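Local structure of uncharacterized protein AF0587 (Archaeoglobus fulgidus DSM 4304, 2Q07) at residues S29-L34 with F113-A118; K57-E62 with I160-K165; W103-I108 with E129-E134. The protein is of unknown function but, as a member of the archaeosine synthase type 1 family with a PUA domain, probably binds RNA in archaeosine-tRNA biosynthesis. All coordinates share one frame; numbering follows the deposited sequence.

Contact 1: S29-L34 with F113-A118; sequences SDTVLL and FRKVVA
The backbone oxygen D30 O is held by two N-H groups of the other segment. R114 N gives the stronger bond, with R114 N to D30 O at 2.8 Å and the donor in the carbonyl plane. K115 N adds a weak second one. This grip lies where two parallel strands begin, 31-34 and 115-118, whose axes run 4.8 Å apart. Three further backbone bonds carry the pairing on: V32 N to K115 O, V117 N to V32 O and L34 N to V117 O. The last is almost straight, with an N-H...O angle of 178°.

Just before the strands, D30 and R114 lie side by side and form a salt bridge. Each CG takes the crowded position between its own backbone N and carbonyl carbon. R114 bends at chi3, so that NH1 meets D30 OD2 at 2.6 Å. The oxygen lies at the guanidinium edge, but NH1 comes from above the carboxylate plane. S29 OG makes an ST turn by accepting from T31 N.

F113 turns its ring flat under V32. V32 CB sits 3.5 Å from the F113 ring centroid, almost on the normal, in a CH-pi contact, while CG1 and CG2 reach over the same face. On this side of the sheet L34 CD1 also presses on V116 CG1, a tight pair at 3.4 Å. The other side carries T31, L33, K115 and V117. There V117 CG1 touches L33 CD1, and the bent K115 chain ends in a salt bridge with E159.

These are adjoining inner strands of the five-stranded mixed sheet in the DUF5591 region. Strand 61-65 flanks 31-36, and strand 138-141 flanks 115-118. Helix 150-160 packs on L33 and V117.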
loop_
_atom_site.group_PDB
_atom_site.type_symbol
_atom_site.label_atom_id
_atom_site.label_comp_id
_atom_site.label_asym_id
_atom_site.label_seq_id
_atom_site.Cartn_x
_atom_site.Cartn_y
_atom_site.Cartn_z
ATOM N N SER A 29 14.398 -4.761 -5.519
ATOM C CA SER A 29 15.828 -4.547 -5.274
ATOM C C SER A 29 16.338 -5.471 -4.171
ATOM O O SER A 29 15.558 -5.999 -3.388
ATOM C CB SER A 29 16.052 -3.084 -4.861
ATOM O OG SER A 29 17.387 -2.839 -4.439
ATOM N N ASP A 30 17.653 -5.651 -4.106
ATOM C CA ASP A 30 18.259 -6.500 -3.090
ATOM C C ASP A 30 18.697 -5.629 -1.919
ATOM O O ASP A 30 19.189 -6.126 -0.905
ATOM C CB ASP A 30 19.465 -7.240 -3.669
ATOM C CG ASP A 30 20.578 -6.298 -4.095
ATOM O OD1 ASP A 30 20.283 -5.164 -4.517
ATOM O OD2 ASP A 30 21.756 -6.695 -4.023
ATOM N N THR A 31 18.516 -4.321 -2.072
ATOM C CA THR A 31 18.875 -3.364 -1.032
ATOM C C THR A 31 17.637 -2.580 -0.600
ATOM O O THR A 31 16.787 -2.252 -1.423
ATOM C CB THR A 31 19.954 -2.371 -1.540
ATOM O OG1 THR A 31 21.163 -3.089 -1.804
ATOM C CG2 THR A 31 20.236 -1.286 -0.506
ATOM N N VAL A 32 17.520 -2.300 0.694
ATOM C CA VAL A 32 16.386 -1.523 1.179
ATOM C C VAL A 32 16.873 -0.321 1.985
ATOM O O VAL A 32 17.722 -0.451 2.871
ATOM C CB VAL A 32 15.428 -2.361 2.058
ATOM C CG1 VAL A 32 16.155 -2.886 3.296
ATOM C CG2 VAL A 32 14.235 -1.508 2.473
ATOM N N LEU A 33 16.329 0.844 1.661
ATOM C CA LEU A 33 16.667 2.088 2.336
ATOM C C LEU A 33 15.654 2.398 3.446
ATOM O O LEU A 33 14.441 2.446 3.195
ATOM C CB LEU A 33 16.672 3.225 1.311
ATOM C CG LEU A 33 16.927 4.634 1.825
ATOM C CD1 LEU A 33 18.301 4.696 2.465
ATOM C CD2 LEU A 33 16.808 5.616 0.662
ATOM N N LEU A 34 16.136 2.598 4.670
ATOM C CA LEU A 34 15.252 2.927 5.785
ATOM C C LEU A 34 15.273 4.444 5.986
ATOM O O LEU A 34 16.343 5.068 6.012
ATOM C CB LEU A 34 15.694 2.204 7.067
ATOM C CG LEU A 34 15.908 0.687 6.957
ATOM C CD1 LEU A 34 16.239 0.114 8.328
ATOM C CD2 LEU A 34 14.657 0.025 6.387
ATOM N N PHE A 113 16.174 -8.961 1.538
ATOM C CA PHE A 113 17.244 -8.035 1.190
ATOM C C PHE A 113 18.612 -8.534 1.655
ATOM O O PHE A 113 18.730 -9.189 2.693
ATOM C CB PHE A 113 16.977 -6.660 1.805
ATOM C CG PHE A 113 15.632 -6.083 1.451
ATOM C CD1 PHE A 113 14.599 -6.062 2.393
ATOM C CD2 PHE A 113 15.397 -5.561 0.185
ATOM C CE1 PHE A 113 13.345 -5.526 2.073
ATOM C CE2 PHE A 113 14.154 -5.023 -0.151
ATOM C CZ PHE A 113 13.123 -5.006 0.798
ATOM N N ARG A 114 19.645 -8.225 0.877
ATOM C CA ARG A 114 20.996 -8.633 1.244
ATOM C C ARG A 114 21.655 -7.504 2.019
ATOM O O ARG A 114 22.635 -7.716 2.721
ATOM C CB ARG A 114 21.837 -8.952 0.008
ATOM C CG ARG A 114 22.051 -7.774 -0.941
ATOM C CD ARG A 114 23.220 -8.051 -1.895
ATOM N NE ARG A 114 24.371 -7.211 -1.583
ATOM C CZ ARG A 114 24.517 -5.959 -2.003
ATOM N NH1 ARG A 114 23.590 -5.400 -2.767
ATOM N NH2 ARG A 114 25.579 -5.257 -1.641
ATOM N N LYS A 115 21.102 -6.301 1.887
ATOM C CA LYS A 115 21.645 -5.143 2.578
ATOM C C LYS A 115 20.563 -4.148 3.005
ATOM O O LYS A 115 19.614 -3.881 2.267
ATOM C CB LYS A 115 22.672 -4.437 1.686
ATOM C CG LYS A 115 23.520 -3.421 2.433
ATOM C CD LYS A 115 23.231 -2.012 1.973
ATOM C CE LYS A 115 23.884 -1.733 0.628
ATOM N NZ LYS A 115 25.353 -1.564 0.780
ATOM N N VAL A 116 20.721 -3.618 4.211
ATOM C CA VAL A 116 19.799 -2.647 4.776
ATOM C C VAL A 116 20.577 -1.353 5.042
ATOM O O VAL A 116 21.524 -1.353 5.825
ATOM C CB VAL A 116 19.211 -3.153 6.134
ATOM C CG1 VAL A 116 18.339 -2.070 6.783
ATOM C CG2 VAL A 116 18.419 -4.419 5.928
ATOM N N VAL A 117 20.202 -0.267 4.364
ATOM C CA VAL A 117 20.844 1.018 4.580
ATOM C C VAL A 117 19.944 1.852 5.485
ATOM O O VAL A 117 18.895 2.346 5.053
ATOM C CB VAL A 117 21.047 1.806 3.265
ATOM C CG1 VAL A 117 21.780 3.084 3.567
ATOM C CG2 VAL A 117 21.805 0.973 2.261
ATOM N N ALA A 118 20.355 2.009 6.736
ATOM C CA ALA A 118 19.578 2.771 7.705
ATOM C C ALA A 118 19.893 4.265 7.663
ATOM O O ALA A 118 20.835 4.720 8.303
ATOM C CB ALA A 118 19.830 2.228 9.104
#

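Contact 2: K57-E62 with I160-K165; sequences KVNVNE and IESKGK
N59 holds CG anti to its carbonyl carbon, beside the backbone N (chi1 -76°), which sends its amide into the loop 160-165. S162 OG takes the crowded position between backbone N and carbonyl carbon (chi1 62°) and turns to meet it. K57 is extended throughout and lays its tip along the same loop.

N59 ND2 donates twice. N59 ND2 reaches G164 O at 2.5 Å, coming from above the carbonyl plane along a bent N-H...O path of 131°. The second bond runs from N59 ND2 to S162 OG at 2.7 Å, although the hydroxyl is less surely placed. K57 NZ adds a weak bond to G164 O, so two side chains converge on one carbonyl. The K57 tip also lies against K165 CB. K57 NZ and K165 NZ are 5.4 Å apart and would probably repel each other.

The loop follows helix 150-160 and leads toward helix 168-181, so the contact ties the exit of one helix to the loop that enters strand 61-65 of the mixed sheet. An alanine in place of N59 would take away ND2 and with it the bonds to G164 O and S162 OG, and would probably loosen the loop around G164.

A water joins the two backbones between these side chains. It donates to K57 O and to I160 O, the latter at 2.7 Å, and accepts from N59 N and S162 OG. Four partners thus surround it. On the buried side V60 CG2 rests loosely on I160 CG2, at 4.3 Å. V60 also packs on T31 and L33 of strand 31-36.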
loop_
_atom_site.group_PDB
_atom_site.type_symbol
_atom_site.label_atom_id
_atom_site.label_comp_id
_atom_site.label_asym_id
_atom_site.label_seq_id
_atom_site.Cartn_x
_atom_site.Cartn_y
_atom_site.Cartn_z
ATOM N N LYS A 57 19.669 9.737 -6.536
ATOM C CA LYS A 57 18.718 8.907 -7.269
ATOM C C LYS A 57 18.493 7.629 -6.474
ATOM O O LYS A 57 19.418 6.844 -6.245
ATOM C CB LYS A 57 19.244 8.574 -8.664
ATOM C CG LYS A 57 18.183 8.008 -9.584
ATOM C CD LYS A 57 18.661 7.915 -11.026
ATOM C CE LYS A 57 17.519 7.472 -11.939
ATOM N NZ LYS A 57 17.882 7.572 -13.383
ATOM N N VAL A 58 17.254 7.428 -6.048
ATOM C CA VAL A 58 16.897 6.267 -5.247
ATOM C C VAL A 58 16.341 5.129 -6.105
ATOM O O VAL A 58 15.220 5.208 -6.597
ATOM C CB VAL A 58 15.863 6.675 -4.171
ATOM C CG1 VAL A 58 15.448 5.475 -3.354
ATOM C CG2 VAL A 58 16.459 7.767 -3.278
ATOM N N ASN A 59 17.137 4.075 -6.276
ATOM C CA ASN A 59 16.727 2.915 -7.065
ATOM C C ASN A 59 16.689 1.626 -6.260
ATOM O O ASN A 59 16.892 0.538 -6.800
ATOM C CB ASN A 59 17.639 2.713 -8.277
ATOM C CG ASN A 59 17.360 3.701 -9.383
ATOM O OD1 ASN A 59 16.219 4.100 -9.596
ATOM N ND2 ASN A 59 18.400 4.088 -10.107
ATOM N N VAL A 60 16.447 1.758 -4.965
ATOM C CA VAL A 60 16.330 0.600 -4.100
ATOM C C VAL A 60 15.010 0.755 -3.364
ATOM O O VAL A 60 14.417 1.832 -3.378
ATOM C CB VAL A 60 17.484 0.522 -3.096
ATOM C CG1 VAL A 60 18.818 0.399 -3.849
ATOM C CG2 VAL A 60 17.472 1.749 -2.193
ATOM N N ASN A 61 14.548 -0.320 -2.738
ATOM C CA ASN A 61 13.291 -0.301 -1.996
ATOM C C ASN A 61 13.407 0.600 -0.779
ATOM O O ASN A 61 14.505 0.793 -0.246
ATOM C CB ASN A 61 12.925 -1.722 -1.567
ATOM C CG ASN A 61 12.194 -2.483 -2.654
ATOM O OD1 ASN A 61 10.980 -2.324 -2.823
ATOM N ND2 ASN A 61 12.927 -3.302 -3.412
ATOM N N GLU A 62 12.271 1.131 -0.332
ATOM C CA GLU A 62 12.251 2.040 0.807
ATOM C C GLU A 62 11.237 1.632 1.858
ATOM O O GLU A 62 10.142 1.180 1.544
ATOM C CB GLU A 62 11.911 3.464 0.347
ATOM C CG GLU A 62 12.940 4.120 -0.561
ATOM C CD GLU A 62 12.335 5.254 -1.384
ATOM O OE1 GLU A 62 11.394 4.984 -2.164
ATOM O OE2 GLU A 62 12.791 6.412 -1.252
ATOM N N ILE A 160 24.120 3.200 -2.001
ATOM C CA ILE A 160 23.017 2.835 -2.892
ATOM C C ILE A 160 23.129 3.289 -4.347
ATOM O O ILE A 160 22.174 3.143 -5.115
ATOM C CB ILE A 160 21.654 3.359 -2.344
ATOM C CG1 ILE A 160 21.615 4.889 -2.403
ATOM C CG2 ILE A 160 21.442 2.884 -0.911
ATOM C CD1 ILE A 160 20.249 5.489 -2.078
ATOM N N GLU A 161 24.280 3.839 -4.725
ATOM C CA GLU A 161 24.494 4.309 -6.095
ATOM C C GLU A 161 24.074 3.211 -7.077
ATOM O O GLU A 161 24.517 2.075 -6.955
ATOM C CB GLU A 161 25.974 4.649 -6.304
ATOM C CG GLU A 161 26.231 5.748 -7.326
ATOM C CD GLU A 161 25.870 7.127 -6.800
ATOM O OE1 GLU A 161 24.734 7.288 -6.295
ATOM O OE2 GLU A 161 26.717 8.049 -6.892
ATOM N N SER A 162 23.221 3.546 -8.043
ATOM C CA SER A 162 22.758 2.553 -9.015
ATOM C C SER A 162 22.754 3.065 -10.453
ATOM O O SER A 162 22.583 4.257 -10.704
ATOM C CB SER A 162 21.357 2.066 -8.648
ATOM O OG SER A 162 20.436 3.138 -8.694
ATOM N N LYS A 163 22.909 2.134 -11.390
ATOM C CA LYS A 163 22.981 2.432 -12.820
ATOM C C LYS A 163 21.807 3.146 -13.510
ATOM O O LYS A 163 21.967 4.272 -13.985
ATOM C CB LYS A 163 23.313 1.145 -13.593
ATOM C CG LYS A 163 24.641 0.482 -13.194
ATOM C CD LYS A 163 24.589 -0.090 -11.774
ATOM C CE LYS A 163 25.922 -0.696 -11.342
ATOM N NZ LYS A 163 27.013 0.314 -11.216
ATOM N N GLY A 164 20.639 2.511 -13.575
ATOM C CA GLY A 164 19.514 3.133 -14.265
ATOM C C GLY A 164 18.425 3.785 -13.432
ATOM O O GLY A 164 18.703 4.625 -12.580
ATOM N N LYS A 165 17.175 3.410 -13.695
ATOM C CA LYS A 165 16.044 3.963 -12.959
ATOM C C LYS A 165 14.937 2.937 -12.713
ATOM O O LYS A 165 14.930 1.849 -13.297
ATOM C CB LYS A 165 15.467 5.169 -13.701
ATOM C CG LYS A 165 15.101 4.882 -15.135
ATOM C CD LYS A 165 14.344 6.038 -15.755
ATOM C CE LYS A 165 14.176 5.822 -17.248
ATOM N NZ LYS A 165 15.505 5.807 -17.932
HETATM O O HOH W 1 19.735 4.037 -5.953
#

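Contact 3: W103-I108 with E129-E134; sequences WLKRFI and ERVEDE
Helix 103-108 and the segment 129-134, helical at its start, come nearest at K105 and V131, with K105 CA and V131 CA 5.8 Å apart, a close approach of the two backbones. V131 carries most of the apolar contact. It holds CG1 anti to its backbone N (chi1 -178°), and its two methyls diverge, CG1 toward K105 and I108, CG2 toward L104. V131 CG1 rests against K105 CB at 3.8 Å and meets I108 CD1 tip to tip at 3.9 Å. V131 CG2 touches L104 CD2, whose side chain crosses V131 at about a right angle. L104, I108 and V131 are all buried.

K105 closes the outer side. Its chain leaves anti to the backbone N, passes V131 CG1 with CB and CG, then bends at chi3 (81°). That bend brings K105 NZ to E134 OE1 at 2.8 Å in a salt bridge. NZ comes from well above the carboxylate plane. E134 crosses the lysine at about a right angle, and its CB touches K105 CD. A water accepts from K105 NZ and donates to E134 O, so the ammonium is linked to both the side chain and the backbone of E134.

L104 also packs on I63 and I65 of strand 61-65. Helices 94-111 and 123-132 are joined through strand 115-118, in the alternating helix and strand order of an alpha/beta domain with a parallel sheet core.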
loop_
_atom_site.group_PDB
_atom_site.type_symbol
_atom_site.label_atom_id
_atom_site.label_comp_id
_atom_site.label_asym_id
_atom_site.label_seq_id
_atom_site.Cartn_x
_atom_site.Cartn_y
_atom_site.Cartn_z
ATOM N N TRP A 103 8.017 -5.656 13.730
ATOM C CA TRP A 103 7.429 -5.545 12.401
ATOM C C TRP A 103 8.433 -5.188 11.316
ATOM O O TRP A 103 8.392 -5.753 10.216
ATOM C CB TRP A 103 6.269 -4.544 12.413
ATOM C CG TRP A 103 5.034 -5.165 13.005
ATOM C CD1 TRP A 103 4.452 -4.864 14.203
ATOM C CD2 TRP A 103 4.298 -6.272 12.468
ATOM N NE1 TRP A 103 3.402 -5.726 14.449
ATOM C CE2 TRP A 103 3.286 -6.597 13.399
ATOM C CE3 TRP A 103 4.400 -7.024 11.288
ATOM C CZ2 TRP A 103 2.376 -7.647 13.187
ATOM C CZ3 TRP A 103 3.498 -8.067 11.077
ATOM C CH2 TRP A 103 2.497 -8.367 12.027
ATOM N N LEU A 104 9.351 -4.272 11.621
ATOM C CA LEU A 104 10.360 -3.882 10.644
ATOM C C LEU A 104 11.155 -5.107 10.199
ATOM O O LEU A 104 11.438 -5.274 9.000
ATOM C CB LEU A 104 11.317 -2.835 11.229
ATOM C CG LEU A 104 12.524 -2.496 10.336
ATOM C CD1 LEU A 104 12.054 -1.884 9.011
ATOM C CD2 LEU A 104 13.456 -1.524 11.061
ATOM N N LYS A 105 11.514 -5.955 11.164
ATOM C CA LYS A 105 12.264 -7.173 10.881
ATOM C C LYS A 105 11.511 -8.065 9.902
ATOM O O LYS A 105 12.109 -8.654 9.004
ATOM C CB LYS A 105 12.539 -7.981 12.155
ATOM C CG LYS A 105 13.349 -9.245 11.850
ATOM C CD LYS A 105 13.941 -9.920 13.075
ATOM C CE LYS A 105 12.935 -10.790 13.794
ATOM N NZ LYS A 105 13.614 -11.649 14.804
ATOM N N ARG A 106 10.197 -8.171 10.097
ATOM C CA ARG A 106 9.358 -8.989 9.227
ATOM C C ARG A 106 9.417 -8.553 7.779
ATOM O O ARG A 106 9.524 -9.384 6.886
ATOM C CB ARG A 106 7.915 -8.957 9.717
ATOM C CG ARG A 106 7.799 -9.457 11.131
ATOM C CD ARG A 106 6.409 -9.929 11.448
ATOM N NE ARG A 106 6.324 -10.383 12.829
ATOM C CZ ARG A 106 5.289 -11.041 13.330
ATOM N NH1 ARG A 106 4.247 -11.326 12.556
ATOM N NH2 ARG A 106 5.294 -11.407 14.605
ATOM N N PHE A 107 9.351 -7.246 7.541
ATOM C CA PHE A 107 9.416 -6.728 6.177
ATOM C C PHE A 107 10.802 -6.930 5.559
ATOM O O PHE A 107 10.925 -7.241 4.379
ATOM C CB PHE A 107 9.050 -5.243 6.151
ATOM C CG PHE A 107 7.568 -4.985 6.222
ATOM C CD1 PHE A 107 7.008 -4.364 7.332
ATOM C CD2 PHE A 107 6.739 -5.338 5.165
ATOM C CE1 PHE A 107 5.646 -4.096 7.388
ATOM C CE2 PHE A 107 5.367 -5.073 5.210
ATOM C CZ PHE A 107 4.821 -4.453 6.320
ATOM N N ILE A 108 11.843 -6.749 6.361
ATOM C CA ILE A 108 13.206 -6.928 5.882
ATOM C C ILE A 108 13.428 -8.396 5.500
ATOM O O ILE A 108 13.983 -8.696 4.445
ATOM C CB ILE A 108 14.227 -6.542 6.968
ATOM C CG1 ILE A 108 14.272 -5.023 7.121
ATOM C CG2 ILE A 108 15.621 -7.109 6.623
ATOM C CD1 ILE A 108 15.197 -4.578 8.260
ATOM N N GLU A 129 18.915 -0.939 15.235
ATOM C CA GLU A 129 19.937 -1.670 15.966
ATOM C C GLU A 129 19.384 -2.974 16.521
ATOM O O GLU A 129 20.079 -3.986 16.533
ATOM C CB GLU A 129 20.510 -0.798 17.087
ATOM C CG GLU A 129 21.596 0.151 16.586
ATOM C CD GLU A 129 21.956 1.216 17.596
ATOM O OE1 GLU A 129 22.112 0.876 18.786
ATOM O OE2 GLU A 129 22.088 2.393 17.199
ATOM N N ARG A 130 18.127 -2.955 16.959
ATOM C CA ARG A 130 17.489 -4.156 17.483
ATOM C C ARG A 130 17.378 -5.230 16.408
ATOM O O ARG A 130 17.607 -6.407 16.669
ATOM C CB ARG A 130 16.079 -3.845 17.992
ATOM C CG ARG A 130 16.003 -3.068 19.290
ATOM C CD ARG A 130 16.525 -3.882 20.477
ATOM N NE ARG A 130 15.996 -3.378 21.745
ATOM C CZ ARG A 130 14.762 -3.610 22.184
ATOM N NH1 ARG A 130 13.928 -4.349 21.466
ATOM N NH2 ARG A 130 14.353 -3.099 23.340
ATOM N N VAL A 131 17.015 -4.814 15.199
ATOM C CA VAL A 131 16.841 -5.733 14.074
ATOM C C VAL A 131 18.157 -6.237 13.481
ATOM O O VAL A 131 18.270 -7.407 13.097
ATOM C CB VAL A 131 16.040 -5.072 12.934
ATOM C CG1 VAL A 131 15.833 -6.065 11.809
ATOM C CG2 VAL A 131 14.700 -4.556 13.453
ATOM N N GLU A 132 19.142 -5.351 13.395
ATOM C CA GLU A 132 20.435 -5.704 12.837
ATOM C C GLU A 132 20.961 -7.015 13.400
ATOM O O GLU A 132 21.439 -7.857 12.652
ATOM C CB GLU A 132 21.455 -4.597 13.107
ATOM C CG GLU A 132 22.833 -4.893 12.531
ATOM C CD GLU A 132 23.885 -3.866 12.933
ATOM O OE1 GLU A 132 25.047 -4.020 12.498
ATOM O OE2 GLU A 132 23.559 -2.915 13.681
ATOM N N ASP A 133 20.861 -7.188 14.715
ATOM C CA ASP A 133 21.357 -8.394 15.374
ATOM C C ASP A 133 20.556 -9.665 15.081
ATOM O O ASP A 133 20.982 -10.764 15.442
ATOM C CB ASP A 133 21.397 -8.203 16.899
ATOM C CG ASP A 133 22.232 -7.005 17.332
ATOM O OD1 ASP A 133 23.323 -6.782 16.762
ATOM O OD2 ASP A 133 21.798 -6.296 18.264
ATOM N N GLU A 134 19.404 -9.533 14.441
ATOM C CA GLU A 134 18.583 -10.703 14.176
ATOM C C GLU A 134 18.423 -11.085 12.704
ATOM O O GLU A 134 17.829 -12.116 12.396
ATOM C CB GLU A 134 17.202 -10.501 14.801
ATOM C CG GLU A 134 17.251 -9.942 16.213
ATOM C CD GLU A 134 15.880 -9.858 16.852
ATOM O OE1 GLU A 134 14.907 -9.570 16.123
ATOM O OE2 GLU A 134 15.777 -10.068 18.081
HETATM O O HOH W 2 15.063 -13.098 12.576
#

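All three contacts belong to the N-terminal alpha/beta part of this chain, whose C-terminal part includes the PUA domain. Contacts 1 and 2 have centres about 11 Å apart and share the mixed sheet, where strands 31-36 and 61-65 are neighbours. Contact 3 lies about 12 Å from contact 1, centre to centre. Its helices 94-111 and 123-132 come just before and just after strand 115-118. There V116 touches I108 and L34 touches L104. Contacts 2 and 3 are about 22 Å apart between centres and do not touch. Along the chain, contact 3 is nested inside the loop closed by contact 2. Contact 1 crosses both, so distant pieces of sequence meet around one sheet.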